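Local coordinates for muconate cycloisomerase (Azorhizobium caulinodans, PDB 3MY9), which is a member of the enolase superfamily, magnesium-binding enzymes that pair an N-terminal capping domain with a TIM-barrel domain, at residues E336-E340 and S361-L367; F14-P19 and L367-I373. Residues are numbered along the deposited sequence.

Contact 1 (E336-E340 and S361-L367); sequences EDVLE and SISEASL
A capping box opens the helix 364-370, and the loop 336-340 packs against this start. S363 is the N-cap residue. With chi1 near +60° (p), its OG accepts from S366 N at 3.1 Å. S363 N returns a weak bond to S366 OG at 3.0 Å. L367 N closes the first turn on S363 O at 3.0 Å. S366, also p, turns toward the loop, and its OG donates to V338 O at 2.6 Å. The loop has no regular structure; V338 lies at phi/psi -89/-2, and L339 is extended at -75/140. Nearest CA pairs are V338-L367 (4.7 Å), L339-I362 (5.2 Å) and E340-S361 (5.7 Å). E340 N donates to S361 O at 3.0 Å, nearly linearly. L339 CA makes a CA-H...O contact to the same S361 O at 3.5 Å. V338 is the main apolar wedge: CG1 meets L367 CD1 at 3.4 Å, and CG2 lies 4.1 Å from I362 CD1. L339 CD2 touches I362 CG1 at 3.9 Å. The CA-to-CB bond of D337 points away from 361-367; its carboxylate forms a salt bridge with R37. The arrangement is that of a capping-box helix start, with the second serine of the box also binding a loop carbonyl.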
loop_
_atom_site.group_PDB
_atom_site.type_symbol
_atom_site.label_atom_id
_atom_site.label_comp_id
_atom_site.label_asym_id
_atom_site.label_seq_id
_atom_site.Cartn_x
_atom_site.Cartn_y
_atom_site.Cartn_z
ATOM N N GLU A 336 15.129 -18.940 -49.569
ATOM C CA GLU A 336 16.540 -18.688 -49.895
ATOM C C GLU A 336 17.045 -17.476 -49.111
ATOM O O GLU A 336 16.326 -16.488 -48.941
ATOM C CB GLU A 336 16.743 -18.481 -51.403
ATOM N N ASP A 337 18.283 -17.569 -48.633
ATOM C CA ASP A 337 18.876 -16.537 -47.788
ATOM C C ASP A 337 20.239 -16.147 -48.363
ATOM O O ASP A 337 20.748 -16.814 -49.261
ATOM C CB ASP A 337 19.011 -17.065 -46.351
ATOM C CG ASP A 337 19.035 -15.955 -45.300
ATOM O OD1 ASP A 337 19.192 -16.278 -44.105
ATOM O OD2 ASP A 337 18.902 -14.763 -45.654
ATOM N N VAL A 338 20.812 -15.061 -47.849
ATOM C CA VAL A 338 22.094 -14.534 -48.354
ATOM C C VAL A 338 23.328 -15.135 -47.655
ATOM O O VAL A 338 24.451 -14.797 -48.008
ATOM C CB VAL A 338 22.149 -12.986 -48.238
ATOM C CG1 VAL A 338 21.181 -12.346 -49.221
ATOM C CG2 VAL A 338 21.847 -12.532 -46.791
ATOM N N LEU A 339 23.120 -16.007 -46.662
ATOM C CA LEU A 339 24.227 -16.694 -46.001
ATOM C C LEU A 339 24.794 -17.791 -46.904
ATOM O O LEU A 339 24.046 -18.492 -47.588
ATOM C CB LEU A 339 23.786 -17.313 -44.670
ATOM C CG LEU A 339 23.237 -16.417 -43.540
ATOM C CD1 LEU A 339 23.176 -17.185 -42.231
ATOM C CD2 LEU A 339 24.070 -15.181 -43.355
ATOM N N GLU A 340 26.121 -17.918 -46.912
ATOM C CA GLU A 340 26.799 -19.033 -47.570
ATOM C C GLU A 340 26.307 -20.350 -46.958
ATOM O O GLU A 340 26.066 -21.321 -47.689
ATOM C CB GLU A 340 28.326 -18.881 -47.440
ATOM C CG GLU A 340 29.166 -19.905 -48.192
ATOM C CD GLU A 340 29.436 -19.549 -49.660
ATOM O OE1 GLU A 340 29.932 -18.435 -49.946
ATOM O OE2 GLU A 340 29.171 -20.406 -50.529
ATOM N N SER A 361 28.830 -16.144 -43.010
ATOM C CA SER A 361 29.527 -15.471 -44.100
ATOM C C SER A 361 28.570 -15.040 -45.203
ATOM O O SER A 361 27.592 -15.728 -45.488
ATOM C CB SER A 361 30.621 -16.372 -44.672
ATOM O OG SER A 361 30.218 -17.728 -44.614
ATOM N N ILE A 362 28.876 -13.895 -45.814
ATOM C CA ILE A 362 28.086 -13.334 -46.904
ATOM C C ILE A 362 28.989 -12.779 -47.992
ATOM O O ILE A 362 29.715 -11.815 -47.756
ATOM C CB ILE A 362 27.211 -12.173 -46.432
ATOM C CG1 ILE A 362 26.184 -12.661 -45.408
ATOM C CG2 ILE A 362 26.540 -11.506 -47.645
ATOM C CD1 ILE A 362 25.325 -11.573 -44.852
ATOM N N SER A 363 28.929 -13.385 -49.179
ATOM C CA SER A 363 29.691 -12.921 -50.351
ATOM C C SER A 363 28.820 -12.053 -51.265
ATOM O O SER A 363 27.593 -11.991 -51.092
ATOM C CB SER A 363 30.242 -14.118 -51.139
ATOM O OG SER A 363 29.202 -14.966 -51.618
ATOM N N GLU A 364 29.448 -11.383 -52.234
ATOM C CA GLU A 364 28.699 -10.609 -53.229
ATOM C C GLU A 364 27.713 -11.512 -53.971
ATOM O O GLU A 364 26.551 -11.152 -54.153
ATOM C CB GLU A 364 29.634 -9.913 -54.234
ATOM C CG GLU A 364 30.320 -8.653 -53.689
ATOM C CD GLU A 364 29.342 -7.524 -53.367
ATOM O OE1 GLU A 364 28.794 -6.909 -54.311
ATOM O OE2 GLU A 364 29.132 -7.250 -52.165
ATOM N N ALA A 365 28.180 -12.691 -54.376
ATOM C CA ALA A 365 27.346 -13.642 -55.107
ATOM C C ALA A 365 26.179 -14.131 -54.265
ATOM O O ALA A 365 25.037 -14.120 -54.727
ATOM C CB ALA A 365 28.179 -14.821 -55.585
ATOM N N SER A 366 26.460 -14.548 -53.029
ATOM C CA SER A 366 25.408 -15.062 -52.147
ATOM C C SER A 366 24.319 -14.010 -51.952
ATOM O O SER A 366 23.133 -14.338 -51.965
ATOM C CB SER A 366 25.972 -15.513 -50.788
ATOM O OG SER A 366 26.164 -14.418 -49.908
ATOM N N LEU A 367 24.733 -12.751 -51.799
ATOM C CA LEU A 367 23.802 -11.638 -51.609
ATOM C C LEU A 367 23.011 -11.294 -52.873
ATOM O O LEU A 367 21.779 -11.293 -52.852
ATOM C CB LEU A 367 24.548 -10.392 -51.122
ATOM C CG LEU A 367 23.716 -9.112 -50.980
ATOM C CD1 LEU A 367 22.375 -9.374 -50.300
ATOM C CD2 LEU A 367 24.498 -8.053 -50.223
#

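Contact 2 (F14-P19 and L367-I373); sequences FLVESP and LRGNAKI
Two backbone hydrogen bonds join E17 and K372: E17 N donates to K372 O at 2.8 Å, and K372 N to E17 O at 3.0 Å. This is an antiparallel hydrogen-bonded pair, CA-CA 4.9 Å. V16 and I373 form the adjoining non-hydrogen-bonded pair, CA-CA 4.4 Å. CA-H...O contacts, V16 CA to K372 O and I373 CA to L15 O, both 3.5 Å, lie at this pair. The side chains of E17 and K372 share one face of the sheet, with E17 OE1 bonded to S34. V16 and I373 share the other. There V16 CB meets A371 CB at 3.7 Å, and V16 CG1 meets L367 CD1 at 4.0 Å. F14 has chi1 m. L367 CD2 sits over its ring face, 4.1 Å from the centroid, a CH-pi contact. R368 NH2 lies at the ring edge, 3.9 Å from F14 CE1, while R368 NE forms a salt bridge with E364. The chain thus runs from a helix into the short strand 372-373, adding the C-terminal end to the antiparallel sheet of the N-terminal capping domain.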
loop_
_atom_site.group_PDB
_atom_site.type_symbol
_atom_site.label_atom_id
_atom_site.label_comp_id
_atom_site.label_asym_id
_atom_site.label_seq_id
_atom_site.Cartn_x
_atom_site.Cartn_y
_atom_site.Cartn_z
ATOM N N PHE A 14 21.492 -2.085 -47.786
ATOM C CA PHE A 14 20.803 -2.799 -48.860
ATOM C C PHE A 14 19.357 -3.047 -48.485
ATOM O O PHE A 14 19.077 -3.589 -47.407
ATOM C CB PHE A 14 21.459 -4.151 -49.120
ATOM C CG PHE A 14 22.870 -4.063 -49.606
ATOM C CD1 PHE A 14 23.149 -4.064 -50.966
ATOM C CD2 PHE A 14 23.927 -4.000 -48.713
ATOM C CE1 PHE A 14 24.448 -4.004 -51.423
ATOM C CE2 PHE A 14 25.237 -3.930 -49.170
ATOM C CZ PHE A 14 25.494 -3.938 -50.525
ATOM N N LEU A 15 18.441 -2.645 -49.357
ATOM C CA LEU A 15 17.055 -3.086 -49.259
ATOM C C LEU A 15 16.967 -4.289 -50.188
ATOM O O LEU A 15 17.217 -4.156 -51.392
ATOM C CB LEU A 15 16.080 -1.978 -49.686
ATOM C CG LEU A 15 14.617 -2.140 -49.242
ATOM C CD1 LEU A 15 13.750 -0.952 -49.681
ATOM C CD2 LEU A 15 14.038 -3.434 -49.776
ATOM N N VAL A 16 16.642 -5.458 -49.631
ATOM C CA VAL A 16 16.543 -6.690 -50.420
ATOM C C VAL A 16 15.157 -7.296 -50.313
ATOM O O VAL A 16 14.463 -7.113 -49.311
ATOM C CB VAL A 16 17.558 -7.767 -49.970
ATOM C CG1 VAL A 16 18.967 -7.261 -50.120
ATOM C CG2 VAL A 16 17.296 -8.195 -48.535
ATOM N N GLU A 17 14.770 -8.020 -51.357
ATOM C CA GLU A 17 13.554 -8.816 -51.355
ATOM C C GLU A 17 14.014 -10.263 -51.193
ATOM O O GLU A 17 15.001 -10.663 -51.804
ATOM C CB GLU A 17 12.794 -8.630 -52.674
ATOM C CG GLU A 17 11.275 -8.621 -52.531
ATOM C CD GLU A 17 10.535 -8.730 -53.870
ATOM O OE1 GLU A 17 9.289 -8.832 -53.855
ATOM O OE2 GLU A 17 11.188 -8.721 -54.934
ATOM N N SER A 18 13.317 -11.039 -50.369
ATOM C CA SER A 18 13.645 -12.456 -50.175
ATOM C C SER A 18 12.395 -13.318 -50.319
ATOM O O SER A 18 11.312 -12.905 -49.897
ATOM C CB SER A 18 14.279 -12.680 -48.800
ATOM O OG SER A 18 15.595 -12.163 -48.765
ATOM N N PRO A 19 12.535 -14.520 -50.909
ATOM C CA PRO A 19 11.348 -15.338 -51.120
ATOM C C PRO A 19 10.974 -16.175 -49.900
ATOM O O PRO A 19 11.847 -16.619 -49.151
ATOM C CB PRO A 19 11.743 -16.236 -52.305
ATOM C CG PRO A 19 13.236 -16.285 -52.305
ATOM C CD PRO A 19 13.755 -15.193 -51.391
ATOM N N LEU A 367 24.733 -12.751 -51.799
ATOM C CA LEU A 367 23.802 -11.638 -51.609
ATOM C C LEU A 367 23.011 -11.294 -52.873
ATOM O O LEU A 367 21.779 -11.293 -52.852
ATOM C CB LEU A 367 24.548 -10.392 -51.122
ATOM C CG LEU A 367 23.716 -9.112 -50.980
ATOM C CD1 LEU A 367 22.375 -9.374 -50.300
ATOM C CD2 LEU A 367 24.498 -8.053 -50.223
ATOM N N ARG A 368 23.713 -11.004 -53.966
ATOM C CA ARG A 368 23.056 -10.533 -55.199
ATOM C C ARG A 368 22.436 -11.656 -56.040
ATOM O O ARG A 368 21.860 -11.386 -57.098
ATOM C CB ARG A 368 24.038 -9.723 -56.062
ATOM C CG ARG A 368 24.533 -8.440 -55.400
ATOM C CD ARG A 368 25.343 -7.583 -56.374
ATOM N NE ARG A 368 26.079 -6.527 -55.674
ATOM C CZ ARG A 368 25.652 -5.279 -55.483
ATOM N NH1 ARG A 368 24.473 -4.870 -55.948
ATOM N NH2 ARG A 368 26.421 -4.424 -54.814
ATOM N N GLY A 369 22.563 -12.899 -55.576
ATOM C CA GLY A 369 22.024 -14.062 -56.281
ATOM C C GLY A 369 20.947 -14.819 -55.527
ATOM O O GLY A 369 20.360 -15.755 -56.075
ATOM N N ASN A 370 20.695 -14.438 -54.272
ATOM C CA ASN A 370 19.621 -15.041 -53.470
ATOM C C ASN A 370 18.583 -14.042 -52.955
ATOM O O ASN A 370 17.567 -14.449 -52.415
ATOM C CB ASN A 370 20.210 -15.860 -52.319
ATOM C CG ASN A 370 21.064 -17.023 -52.811
ATOM O OD1 ASN A 370 20.717 -17.692 -53.787
ATOM N ND2 ASN A 370 22.185 -17.265 -52.143
ATOM N N ALA A 371 18.826 -12.748 -53.154
ATOM C CA ALA A 371 17.842 -11.710 -52.860
ATOM C C ALA A 371 17.814 -10.664 -53.978
ATOM O O ALA A 371 18.853 -10.359 -54.571
ATOM C CB ALA A 371 18.170 -11.052 -51.540
ATOM N N LYS A 372 16.628 -10.120 -54.263
ATOM C CA LYS A 372 16.471 -9.067 -55.283
ATOM C C LYS A 372 16.623 -7.681 -54.653
ATOM O O LYS A 372 15.820 -7.275 -53.815
ATOM C CB LYS A 372 15.115 -9.172 -55.997
ATOM C CG LYS A 372 15.002 -10.337 -56.984
ATOM C CD LYS A 372 13.814 -10.169 -57.933
ATOM C CE LYS A 372 13.626 -11.399 -58.818
ATOM N NZ LYS A 372 12.788 -11.122 -60.022
ATOM N N ILE A 373 17.651 -6.960 -55.088
ATOM C CA ILE A 373 18.065 -5.704 -54.468
ATOM C C ILE A 373 17.313 -4.488 -55.013
ATOM O O ILE A 373 17.486 -4.114 -56.181
ATOM C CB ILE A 373 19.564 -5.455 -54.718
ATOM C CG1 ILE A 373 20.404 -6.576 -54.114
ATOM C CG2 ILE A 373 19.998 -4.102 -54.157
ATOM C CD1 ILE A 373 21.865 -6.444 -54.451
#

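Contacts 1 and 2 have centres about 9 Å apart and lie about 22 Å from the chain centre, on the same side. Both use helix 364-370 and share L367, which reaches loop and strand partners alike. Along the chain, strand 8-21 comes first, then loop 336-340, then the helix and strand 372-373. Contact 1 thus falls within the span that contact 2 closes. They also touch directly: D337 O lies 3.2 Å from N370 CB, and V338 CG1 lies 4.0 Å from A371 CB. Strand 333-334, just before the loop, also pairs with 8-21. The chain therefore returns after its barrel to the N-terminal sheet, so both chain ends build the capping domain.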